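PDB 5HH3: OxyA protein from Actinoplanes teichomyceticus, which is a heme-dependent cytochrome P450 that probably performs one of the phenolic coupling steps that cyclise the peptide of a glycopeptide antibiotic. Local coordinates for residues S69-A74 with A293-R298; Q121-V126 with F358-P363; T283-T288 with P385-V390. One frame throughout, in Å; residues are numbered along the deposited sequence. Where two conformers were deposited one is given.

Interaction 1 (S69-A74 with A293-R298)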
loop_
_atom_site.group_PDB
_atom_site.type_symbol
_atom_site.label_atom_id
_atom_site.label_comp_id
_atom_site.label_asym_id
_atom_site.label_seq_id
_atom_site.Cartn_x
_atom_site.Cartn_y
_atom_site.Cartn_z
ATOM N N SER B 69 10.463 -19.491 -12.830
ATOM C CA SER B 69 10.843 -20.346 -11.702
ATOM C C SER B 69 9.610 -20.833 -10.924
ATOM O O SER B 69 8.685 -20.053 -10.683
ATOM C CB SER B 69 11.754 -19.558 -10.756
ATOM O OG SER B 69 11.814 -20.177 -9.500
ATOM N N ASP B 70 9.631 -22.083 -10.473
ATOM C CA ASP B 70 8.564 -22.585 -9.602
ATOM C C ASP B 70 8.742 -22.174 -8.128
ATOM O O ASP B 70 7.868 -22.448 -7.317
ATOM C CB ASP B 70 8.380 -24.117 -9.748
ATOM C CG ASP B 70 9.490 -24.928 -9.097
ATOM O OD1 ASP B 70 10.650 -24.463 -9.054
ATOM O OD2 ASP B 70 9.202 -26.070 -8.641
ATOM N N ASP B 71 9.844 -21.501 -7.789
ATOM C CA ASP B 71 10.136 -21.090 -6.421
ATOM C C ASP B 71 9.665 -19.685 -6.075
ATOM O O ASP B 71 10.183 -19.098 -5.120
ATOM C CB ASP B 71 11.649 -21.195 -6.148
ATOM C CG ASP B 71 12.142 -22.614 -6.120
ATOM O OD1 ASP B 71 11.355 -23.539 -5.836
ATOM O OD2 ASP B 71 13.348 -22.797 -6.378
ATOM N N PHE B 72 8.706 -19.145 -6.823
ATOM C CA PHE B 72 8.133 -17.842 -6.522
ATOM C C PHE B 72 6.612 -17.943 -6.563
ATOM O O PHE B 72 6.059 -18.693 -7.361
ATOM C CB PHE B 72 8.613 -16.762 -7.503
ATOM C CG PHE B 72 10.037 -16.326 -7.300
ATOM C CD1 PHE B 72 10.346 -15.270 -6.451
ATOM C CD2 PHE B 72 11.068 -16.966 -7.969
ATOM C CE1 PHE B 72 11.663 -14.870 -6.268
ATOM C CE2 PHE B 72 12.383 -16.570 -7.785
ATOM C CZ PHE B 72 12.678 -15.515 -6.937
ATOM N N SER B 73 5.953 -17.197 -5.685
ATOM C CA SER B 73 4.494 -17.211 -5.540
ATOM C C SER B 73 3.958 -15.813 -5.717
ATOM O O SER B 73 4.489 -14.867 -5.158
ATOM C CB SER B 73 4.082 -17.719 -4.153
ATOM O OG SER B 73 2.715 -17.409 -3.875
ATOM N N ALA B 74 2.883 -15.699 -6.490
ATOM C CA ALA B 74 2.132 -14.456 -6.628
ATOM C C ALA B 74 1.115 -14.262 -5.476
ATOM O O ALA B 74 0.923 -13.162 -4.948
ATOM C CB ALA B 74 1.424 -14.484 -7.975
ATOM N N ALA B 293 9.552 -15.188 -2.808
ATOM C CA ALA B 293 10.391 -16.408 -2.846
ATOM C C ALA B 293 9.912 -17.437 -1.834
ATOM O O ALA B 293 9.774 -17.134 -0.644
ATOM C CB ALA B 293 11.856 -16.069 -2.619
ATOM N N THR B 294 9.645 -18.643 -2.314
ATOM C CA THR B 294 9.311 -19.770 -1.465
ATOM C C THR B 294 10.501 -20.723 -1.242
ATOM O O THR B 294 10.388 -21.684 -0.502
ATOM C CB THR B 294 8.101 -20.537 -2.017
ATOM O OG1 THR B 294 8.372 -20.997 -3.336
ATOM C CG2 THR B 294 6.881 -19.644 -2.029
ATOM N N ASP B 295 11.628 -20.482 -1.913
ATOM C CA ASP B 295 12.892 -21.129 -1.551
ATOM C C ASP B 295 14.014 -20.082 -1.748
ATOM O O ASP B 295 13.794 -19.058 -2.367
ATOM C CB ASP B 295 13.108 -22.369 -2.417
ATOM C CG ASP B 295 14.145 -23.336 -1.845
ATOM O OD1 ASP B 295 14.802 -23.029 -0.803
ATOM O OD2 ASP B 295 14.310 -24.429 -2.447
ATOM N N ASP B 296 15.189 -20.333 -1.183
ATOM C CA ASP B 296 16.368 -19.538 -1.474
ATOM C C ASP B 296 16.732 -19.730 -2.957
ATOM O O ASP B 296 16.657 -20.833 -3.483
ATOM C CB ASP B 296 17.559 -19.957 -0.603
ATOM C CG ASP B 296 17.338 -19.688 0.875
ATOM O OD1 ASP B 296 16.292 -19.141 1.292
ATOM O OD2 ASP B 296 18.227 -20.032 1.659
ATOM N N VAL B 297 17.129 -18.658 -3.622
ATOM C CA VAL B 297 17.598 -18.763 -4.995
ATOM C C VAL B 297 18.733 -17.766 -5.249
ATOM O O VAL B 297 18.650 -16.590 -4.865
ATOM C CB VAL B 297 16.419 -18.599 -5.990
ATOM C CG1 VAL B 297 15.694 -17.302 -5.775
ATOM C CG2 VAL B 297 16.873 -18.707 -7.447
ATOM N N ARG B 298 19.784 -18.259 -5.889
ATOM C CA ARG B 298 20.902 -17.446 -6.345
ATOM C C ARG B 298 20.569 -16.854 -7.704
ATOM O O ARG B 298 20.277 -17.589 -8.633
ATOM C CB ARG B 298 22.167 -18.276 -6.483
ATOM C CG ARG B 298 22.685 -18.731 -5.151
ATOM C CD ARG B 298 24.156 -19.101 -5.195
ATOM N NE ARG B 298 24.653 -19.045 -3.831
ATOM C CZ ARG B 298 24.998 -17.928 -3.195
ATOM N NH1 ARG B 298 24.959 -16.733 -3.795
ATOM N NH2 ARG B 298 25.395 -18.011 -1.938
HETATM O O HOH W 1 16.265 -22.793 -5.684
#
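Phe72 holds CG anti to its own carbonyl carbon (chi1 -73°), while Val297 sets CG1 between backbone N and carbonyl carbon. Ring and methyl thus meet crosswise, with CZ of Phe72 3.7 Å from CG1 of Val297. On the same ring, CE1 lies 3.8 Å from CB of Ala293, the residue Phe72 faces in an antiparallel non-hydrogen-bonded pair, and CB of Ser69 adjoins the ring edge in plane. Thr294 N donates to Asp71 O at 2.9 Å. Ser69 OG, in an ST turn, takes the N-H of Asp71. Past the bridge, CB of Ser73 reaches CG2 of Thr294, while Ser73 OG is engaged by Asp95 and the backbone N of Leu76. Asp71 and Asp295 lie side by side, CG of Asp71 3.8 Å from CB of Asp295. Their carboxylates, turned 70° apart, bring OD2 of Asp71 within 4.4 Å of OD2 of Asp295, a likely repulsion. A water links Asp71 OD2 to Asp296 O and may stabilise the Asp71 charge. Backbone bonding of Ser73 with Val292 ties strand 72-73 into the mixed sheet; between these two segments, apolar contact and one backbone bond do the joining, not charge pairing.

Interaction 2 (Q121-V126 with F358-P363)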
loop_
_atom_site.group_PDB
_atom_site.type_symbol
_atom_site.label_atom_id
_atom_site.label_comp_id
_atom_site.label_asym_id
_atom_site.label_seq_id
_atom_site.Cartn_x
_atom_site.Cartn_y
_atom_site.Cartn_z
ATOM N N GLN B 121 -14.318 -7.654 -37.545
ATOM C CA GLN B 121 -15.039 -6.825 -36.570
ATOM C C GLN B 121 -14.143 -5.738 -35.954
ATOM O O GLN B 121 -14.584 -4.597 -35.786
ATOM C CB GLN B 121 -15.657 -7.689 -35.464
ATOM C CG GLN B 121 -16.749 -6.974 -34.672
ATOM C CD GLN B 121 -17.702 -7.922 -33.963
ATOM O OE1 GLN B 121 -17.332 -9.030 -33.573
ATOM N NE2 GLN B 121 -18.940 -7.487 -33.796
ATOM N N VAL B 122 -12.893 -6.089 -35.637
ATOM C CA VAL B 122 -11.950 -5.133 -35.070
ATOM C C VAL B 122 -11.635 -4.028 -36.092
ATOM O O VAL B 122 -11.590 -2.879 -35.709
ATOM C CB VAL B 122 -10.667 -5.803 -34.524
ATOM C CG1 VAL B 122 -9.654 -4.759 -34.077
ATOM C CG2 VAL B 122 -11.011 -6.699 -33.348
ATOM N N GLU B 123 -11.501 -4.377 -37.375
ATOM C CA GLU B 123 -11.322 -3.386 -38.442
ATOM C C GLU B 123 -12.474 -2.383 -38.481
ATOM O O GLU B 123 -12.244 -1.181 -38.561
ATOM C CB GLU B 123 -11.189 -4.053 -39.820
ATOM C CG GLU B 123 -9.890 -4.815 -40.048
ATOM C CD GLU B 123 -9.808 -5.472 -41.427
ATOM O OE1 GLU B 123 -10.850 -5.828 -42.037
ATOM O OE2 GLU B 123 -8.668 -5.638 -41.911
ATOM N N ARG B 124 -13.705 -2.884 -38.406
ATOM C CA ARG B 124 -14.883 -2.014 -38.351
ATOM C C ARG B 124 -14.900 -1.094 -37.135
ATOM O O ARG B 124 -15.284 0.073 -37.252
ATOM C CB ARG B 124 -16.185 -2.824 -38.394
ATOM C CG ARG B 124 -16.506 -3.402 -39.761
ATOM C CD ARG B 124 -17.922 -3.960 -39.822
ATOM N NE ARG B 124 -18.033 -5.201 -39.050
ATOM C CZ ARG B 124 -17.701 -6.427 -39.480
ATOM N NH1 ARG B 124 -17.235 -6.641 -40.715
ATOM N NH2 ARG B 124 -17.842 -7.463 -38.657
ATOM N N VAL B 125 -14.511 -1.609 -35.962
ATOM C CA VAL B 125 -14.485 -0.779 -34.754
ATOM C C VAL B 125 -13.499 0.372 -34.938
ATOM O O VAL B 125 -13.813 1.512 -34.597
ATOM C CB VAL B 125 -14.150 -1.585 -33.491
ATOM C CG1 VAL B 125 -13.857 -0.659 -32.310
ATOM C CG2 VAL B 125 -15.304 -2.522 -33.158
ATOM N N VAL B 126 -12.318 0.069 -35.472
ATOM C CA VAL B 126 -11.327 1.096 -35.727
ATOM C C VAL B 126 -11.859 2.158 -36.723
ATOM O O VAL B 126 -11.747 3.355 -36.460
ATOM C CB VAL B 126 -10.040 0.539 -36.329
ATOM C CG1 VAL B 126 -9.006 1.646 -36.343
ATOM C CG2 VAL B 126 -9.524 -0.666 -35.557
ATOM N N PHE B 358 -4.038 -3.772 -31.767
ATOM C CA PHE B 358 -2.972 -2.829 -32.085
ATOM C C PHE B 358 -2.574 -2.919 -33.546
ATOM O O PHE B 358 -2.386 -1.886 -34.191
ATOM C CB PHE B 358 -1.723 -3.053 -31.233
ATOM C CG PHE B 358 -1.955 -3.033 -29.737
ATOM C CD1 PHE B 358 -2.995 -2.320 -29.157
ATOM C CD2 PHE B 358 -1.084 -3.737 -28.898
ATOM C CE1 PHE B 358 -3.159 -2.317 -27.758
ATOM C CE2 PHE B 358 -1.247 -3.738 -27.517
ATOM C CZ PHE B 358 -2.276 -3.024 -26.946
ATOM N N ARG B 359 -2.458 -4.160 -34.039
ATOM C CA ARG B 359 -2.098 -4.464 -35.435
ATOM C C ARG B 359 -3.108 -3.870 -36.412
ATOM O O ARG B 359 -2.770 -3.573 -37.545
ATOM C CB ARG B 359 -1.994 -5.994 -35.657
ATOM C CG ARG B 359 -2.081 -6.476 -37.108
ATOM C CD ARG B 359 -1.675 -7.938 -37.260
ATOM N NE ARG B 359 -1.813 -8.665 -36.011
ATOM C CZ ARG B 359 -2.770 -9.552 -35.756
ATOM N NH1 ARG B 359 -3.682 -9.836 -36.668
ATOM N NH2 ARG B 359 -2.802 -10.144 -34.582
ATOM N N THR B 360 -4.354 -3.732 -35.965
ATOM C CA THR B 360 -5.441 -3.217 -36.776
ATOM C C THR B 360 -5.575 -1.714 -36.620
ATOM O O THR B 360 -5.639 -0.996 -37.619
ATOM C CB THR B 360 -6.778 -3.906 -36.399
ATOM O OG1 THR B 360 -6.615 -5.329 -36.509
ATOM C CG2 THR B 360 -7.904 -3.473 -37.333
ATOM N N ALA B 361 -5.621 -1.229 -35.380
ATOM C CA ALA B 361 -5.913 0.187 -35.138
ATOM C C ALA B 361 -4.779 1.153 -35.510
ATOM O O ALA B 361 -5.047 2.269 -35.971
ATOM C CB ALA B 361 -6.381 0.410 -33.708
ATOM N N ILE B 362 -3.528 0.738 -35.339
ATOM C CA ILE B 362 -2.407 1.639 -35.598
ATOM C C ILE B 362 -2.239 1.934 -37.101
ATOM O O ILE B 362 -2.140 3.103 -37.471
ATOM C CB ILE B 362 -1.083 1.144 -34.946
ATOM C CG1 ILE B 362 -1.198 1.132 -33.414
ATOM C CG2 ILE B 362 0.109 1.977 -35.393
ATOM C CD1 ILE B 362 -1.578 2.462 -32.804
ATOM N N PRO B 363 -2.196 0.892 -37.960
ATOM C CA PRO B 363 -2.194 1.154 -39.401
ATOM C C PRO B 363 -3.411 1.913 -39.872
ATOM O O PRO B 363 -3.280 2.776 -40.742
ATOM C CB PRO B 363 -2.188 -0.255 -40.010
ATOM C CG PRO B 363 -1.461 -1.059 -38.985
ATOM C CD PRO B 363 -2.062 -0.552 -37.703
#
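The helix bearing Val122 and Val126 runs in much the same direction as the one bearing Thr360 and Ala361, the axes of 121-126 and 358-363 passing 9.1 Å apart at a crossing angle of -33°. Thr360 points into the interface and meets three residues of the other helix. Its CG2 stands anti to the backbone N and OG1 anti to the carbonyl carbon (chi1 -55°), which sends the two branches to different tasks. OG1 is hydrogen-bonded to Leu356 O one turn back in its own helix. CG2 is left to do the apolar work: it sits 3.6 Å from CA of Glu123, equally close to CG of that residue, and 3.7 Å from CG2 of Val126. CG1 of Val122 touches CB of Thr360 at 3.8 Å. The threonine thus packs against successive turns of the facing helix.

Val126 spreads both methyls over Ala361, which follows Thr360. Its CG1 packs 3.6 Å from CA of Ala361 and its CG2 lies 3.8 Å from CB of Ala361, so the small alanine lets the valine come right up to the backbone. Glu123 crosses Thr360 at about a right angle, using its CG; the extended chain beyond carries the carboxylate to a weak bond with Gln119. No hydrogen bond spans the two segments, and the valines and Ala361 are buried.

On its other flanks Ala361 meets Phe146 of helix 142-159 and Leu247 of helix 225-256, while Phe358 stacks on Phe246 and touches the heme. Helices 112-136, 142-159, 225-256 and 351-368 match the characteristic four-helix bundle of the P450 fold, and this contact is the packing of its helix D against its helix L.

Interaction 3 (T283-T288 with P385-V390). With HEM (protoporphyrin IX containing Fe), chain G.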
loop_
_atom_site.group_PDB
_atom_site.type_symbol
_atom_site.label_atom_id
_atom_site.label_comp_id
_atom_site.label_asym_id
_atom_site.label_seq_id
_atom_site.Cartn_x
_atom_site.Cartn_y
_atom_site.Cartn_z
ATOM N N THR B 283 6.401 -0.128 -23.884
ATOM C CA THR B 283 6.279 -0.919 -22.632
ATOM C C THR B 283 5.304 -0.287 -21.636
ATOM O O THR B 283 5.718 0.230 -20.588
ATOM C CB THR B 283 7.674 -1.160 -21.975
ATOM O OG1 THR B 283 8.530 -1.800 -22.933
ATOM C CG2 THR B 283 7.553 -2.050 -20.733
ATOM N N THR B 284 4.013 -0.317 -21.981
ATOM C CA THR B 284 3.004 0.426 -21.241
ATOM C C THR B 284 2.557 -0.257 -19.930
ATOM O O THR B 284 1.850 0.361 -19.144
ATOM C CB THR B 284 1.770 0.746 -22.123
ATOM O OG1 THR B 284 1.279 -0.449 -22.738
ATOM C CG2 THR B 284 2.143 1.759 -23.209
ATOM N N ASP B 285 2.981 -1.497 -19.706
ATOM C CA ASP B 285 2.897 -2.144 -18.382
ATOM C C ASP B 285 4.340 -2.372 -17.912
ATOM O O ASP B 285 4.988 -3.338 -18.303
ATOM C CB ASP B 285 2.111 -3.458 -18.486
ATOM C CG ASP B 285 1.534 -3.936 -17.130
ATOM O OD1 ASP B 285 1.658 -3.215 -16.109
ATOM O OD2 ASP B 285 0.925 -5.033 -17.103
ATOM N N GLU B 286 4.845 -1.454 -17.098
ATOM C CA GLU B 286 6.275 -1.371 -16.826
ATOM C C GLU B 286 6.854 -2.435 -15.890
ATOM O O GLU B 286 8.075 -2.665 -15.910
ATOM C CB GLU B 286 6.641 0.007 -16.285
ATOM C CG GLU B 286 6.518 1.148 -17.281
ATOM C CD GLU B 286 5.195 1.913 -17.192
ATOM O OE1 GLU B 286 4.244 1.410 -16.546
ATOM O OE2 GLU B 286 5.100 3.025 -17.783
ATOM N N LYS B 287 6.018 -3.048 -15.051
ATOM C CA LYS B 287 6.507 -4.066 -14.111
ATOM C C LYS B 287 5.463 -5.141 -13.824
ATOM O O LYS B 287 4.285 -4.930 -14.054
ATOM C CB LYS B 287 6.958 -3.417 -12.807
ATOM C CG LYS B 287 5.918 -2.522 -12.192
ATOM C CD LYS B 287 6.433 -1.893 -10.927
ATOM C CE LYS B 287 5.452 -0.852 -10.436
ATOM N NZ LYS B 287 4.196 -1.505 -9.961
ATOM N N THR B 288 5.930 -6.297 -13.356
ATOM C CA THR B 288 5.058 -7.411 -12.998
ATOM C C THR B 288 4.614 -7.214 -11.565
ATOM O O THR B 288 5.212 -6.421 -10.826
ATOM C CB THR B 288 5.816 -8.763 -13.066
ATOM O OG1 THR B 288 7.046 -8.649 -12.354
ATOM C CG2 THR B 288 6.105 -9.167 -14.483
ATOM N N PRO B 385 0.015 8.609 -12.614
ATOM C CA PRO B 385 0.790 7.562 -11.967
ATOM C C PRO B 385 0.978 6.345 -12.903
ATOM O O PRO B 385 0.134 6.099 -13.751
ATOM C CB PRO B 385 -0.074 7.177 -10.770
ATOM C CG PRO B 385 -0.900 8.381 -10.488
ATOM C CD PRO B 385 -1.164 9.004 -11.826
ATOM N N PRO B 386 2.085 5.607 -12.760
ATOM C CA PRO B 386 2.283 4.352 -13.469
ATOM C C PRO B 386 1.122 3.375 -13.225
ATOM O O PRO B 386 0.529 3.449 -12.177
ATOM C CB PRO B 386 3.569 3.784 -12.854
ATOM C CG PRO B 386 4.282 4.954 -12.285
ATOM C CD PRO B 386 3.274 6.020 -11.989
ATOM N N PRO B 387 0.789 2.483 -14.161
ATOM C CA PRO B 387 1.511 2.311 -15.424
ATOM C C PRO B 387 1.152 3.356 -16.506
ATOM O O PRO B 387 0.096 4.012 -16.422
ATOM C CB PRO B 387 1.131 0.906 -15.852
ATOM C CG PRO B 387 -0.226 0.658 -15.219
ATOM C CD PRO B 387 -0.267 1.471 -13.960
ATOM N N PHE B 388 2.038 3.467 -17.504
ATOM C CA PHE B 388 2.025 4.501 -18.559
ATOM C C PHE B 388 0.641 5.042 -18.901
ATOM O O PHE B 388 -0.140 4.389 -19.594
ATOM C CB PHE B 388 2.666 3.986 -19.858
ATOM C CG PHE B 388 3.180 5.089 -20.762
ATOM C CD1 PHE B 388 2.327 5.887 -21.490
ATOM C CD2 PHE B 388 4.522 5.323 -20.874
ATOM C CE1 PHE B 388 2.826 6.904 -22.314
ATOM C CE2 PHE B 388 5.031 6.343 -21.694
ATOM C CZ PHE B 388 4.176 7.118 -22.418
ATOM N N ASP B 389 0.388 6.256 -18.450
ATOM C CA ASP B 389 -0.926 6.814 -18.439
ATOM C C ASP B 389 -0.919 8.238 -19.001
ATOM O O ASP B 389 -0.726 9.225 -18.265
ATOM C CB ASP B 389 -1.451 6.791 -17.008
ATOM C CG ASP B 389 -2.805 7.430 -16.877
ATOM O OD1 ASP B 389 -3.528 7.501 -17.888
ATOM O OD2 ASP B 389 -3.138 7.862 -15.764
ATOM N N VAL B 390 -1.132 8.335 -20.309
ATOM C CA VAL B 390 -1.296 9.634 -20.954
ATOM C C VAL B 390 -2.660 10.172 -20.536
ATOM O O VAL B 390 -3.680 9.589 -20.878
ATOM C CB VAL B 390 -1.221 9.554 -22.486
ATOM C CG1 VAL B 390 -1.351 10.957 -23.098
ATOM C CG2 VAL B 390 0.069 8.877 -22.926
HETATM C CHA HEM G . -1.170 -10.821 -17.373
HETATM C CHB HEM G . -5.402 -10.368 -19.702
HETATM C CHC HEM G . -3.529 -6.734 -22.341
HETATM C CHD HEM G . 0.685 -7.264 -20.060
HETATM C C1A HEM G . -2.479 -10.980 -17.763
HETATM C C2A HEM G . -3.398 -11.864 -17.131
HETATM C C3A HEM G . -4.583 -11.747 -17.792
HETATM C C4A HEM G . -4.409 -10.787 -18.829
HETATM C CMA HEM G . -5.863 -12.477 -17.474
HETATM C CAA HEM G . -3.094 -12.774 -15.957
HETATM C CBA HEM G . -2.563 -14.103 -16.491
HETATM C CGA HEM G . -2.186 -15.107 -15.414
HETATM O O1A HEM G . -1.897 -14.758 -14.242
HETATM O O2A HEM G . -2.141 -16.333 -15.702
HETATM C C1B HEM G . -5.276 -9.317 -20.632
HETATM C C2B HEM G . -6.333 -8.862 -21.492
HETATM C C3B HEM G . -5.819 -7.830 -22.246
HETATM C C4B HEM G . -4.404 -7.683 -21.807
HETATM C CMB HEM G . -7.742 -9.412 -21.564
HETATM C CAB HEM G . -6.424 -7.006 -23.324
HETATM C CBB HEM G . -7.613 -7.185 -23.907
HETATM C C1C HEM G . -2.210 -6.524 -21.959
HETATM C C2C HEM G . -1.343 -5.550 -22.500
HETATM C C3C HEM G . -0.119 -5.696 -21.834
HETATM C C4C HEM G . -0.279 -6.780 -20.902
HETATM C CMC HEM G . -1.693 -4.538 -23.575
HETATM C CAC HEM G . 1.156 -4.952 -22.003
HETATM C CBC HEM G . 1.411 -4.002 -22.900
HETATM C C1D HEM G . 0.466 -8.290 -19.142
HETATM C C2D HEM G . 1.546 -8.717 -18.226
HETATM C C3D HEM G . 1.038 -9.704 -17.475
HETATM C C4D HEM G . -0.354 -9.866 -17.946
HETATM C CMD HEM G . 2.957 -8.190 -18.088
HETATM C CAD HEM G . 1.787 -10.458 -16.385
HETATM C CBD HEM G . 1.781 -9.769 -15.011
HETATM C CGD HEM G . 2.565 -10.596 -13.979
HETATM O O1D HEM G . 2.659 -10.254 -12.787
HETATM O O2D HEM G . 3.160 -11.645 -14.261
HETATM N NA HEM G . -3.106 -10.337 -18.812
HETATM N NB HEM G . -4.169 -8.611 -20.882
HETATM N NC HEM G . -1.542 -7.277 -21.035
HETATM N ND HEM G . -0.646 -9.030 -18.964
HETATM FE FE HEM G . -2.328 -8.840 -19.887
HETATM O O HOH W 2 -3.025 -7.616 -18.325
#
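Glu286 and Phe388 make the tight part of this loop-to-loop contact. The glutamate chain bends at chi2 (96°), which turns CD toward the other loop, and the carboxylate straddles one backbone N-H: Phe388 N donates to the syn lone pair of Glu286 OE1 at 3.2 Å (152°) and weakly to Glu286 OE2 at 3.1 Å. OE2 lies at the Phe388 ring edge, near its plane, and OE1 is 3.1 Å from CA of Pro387, whose CB lies 3.4 Å from Thr284 O. Arg22 forms a salt bridge to OE2, giving this buried acid a charged partner. Arg245 ties together the carbonyl oxygens of Thr284 and Phe388.

Elsewhere the approach is looser. CB of Thr284 is 4.1 Å from CB of Phe388, the partly exposed Pro386 brings CB no nearer than 4.4 Å to Glu286 OE1, and Asp285 OD1 is 4.2 Å from CB of Pro387, which follows a cis peptide. Asp285 OD2 bonds instead to Gln242 and stands 3.7 Å from heme CHD, on the same side as the water bound to iron. Two loops meeting beside this distal face, one following the K helix and one near the C-terminus, fit the P450 regions usually called substrate recognition sites 5 and 6.

Interaction 2 is the buried helix-helix contact, wholly apolar between its segments, whereas interaction 1 lies toward the surface, about 40 Å away centre to centre and across the middle of the chain. Interaction 3 is the most central, about 8 Å from the chain's centre, and the one in which a carboxylate bonds a backbone N-H across the contact. Interactions 1 and 3 share one chain path: the loop 283-288 runs on into strand 291-293, whose last residue takes part in interaction 1. Interactions 2 and 3 both border helix 225-256, with nearest atoms about 6 Å apart. Two carboxylates approach each other across the contact only in interaction 1.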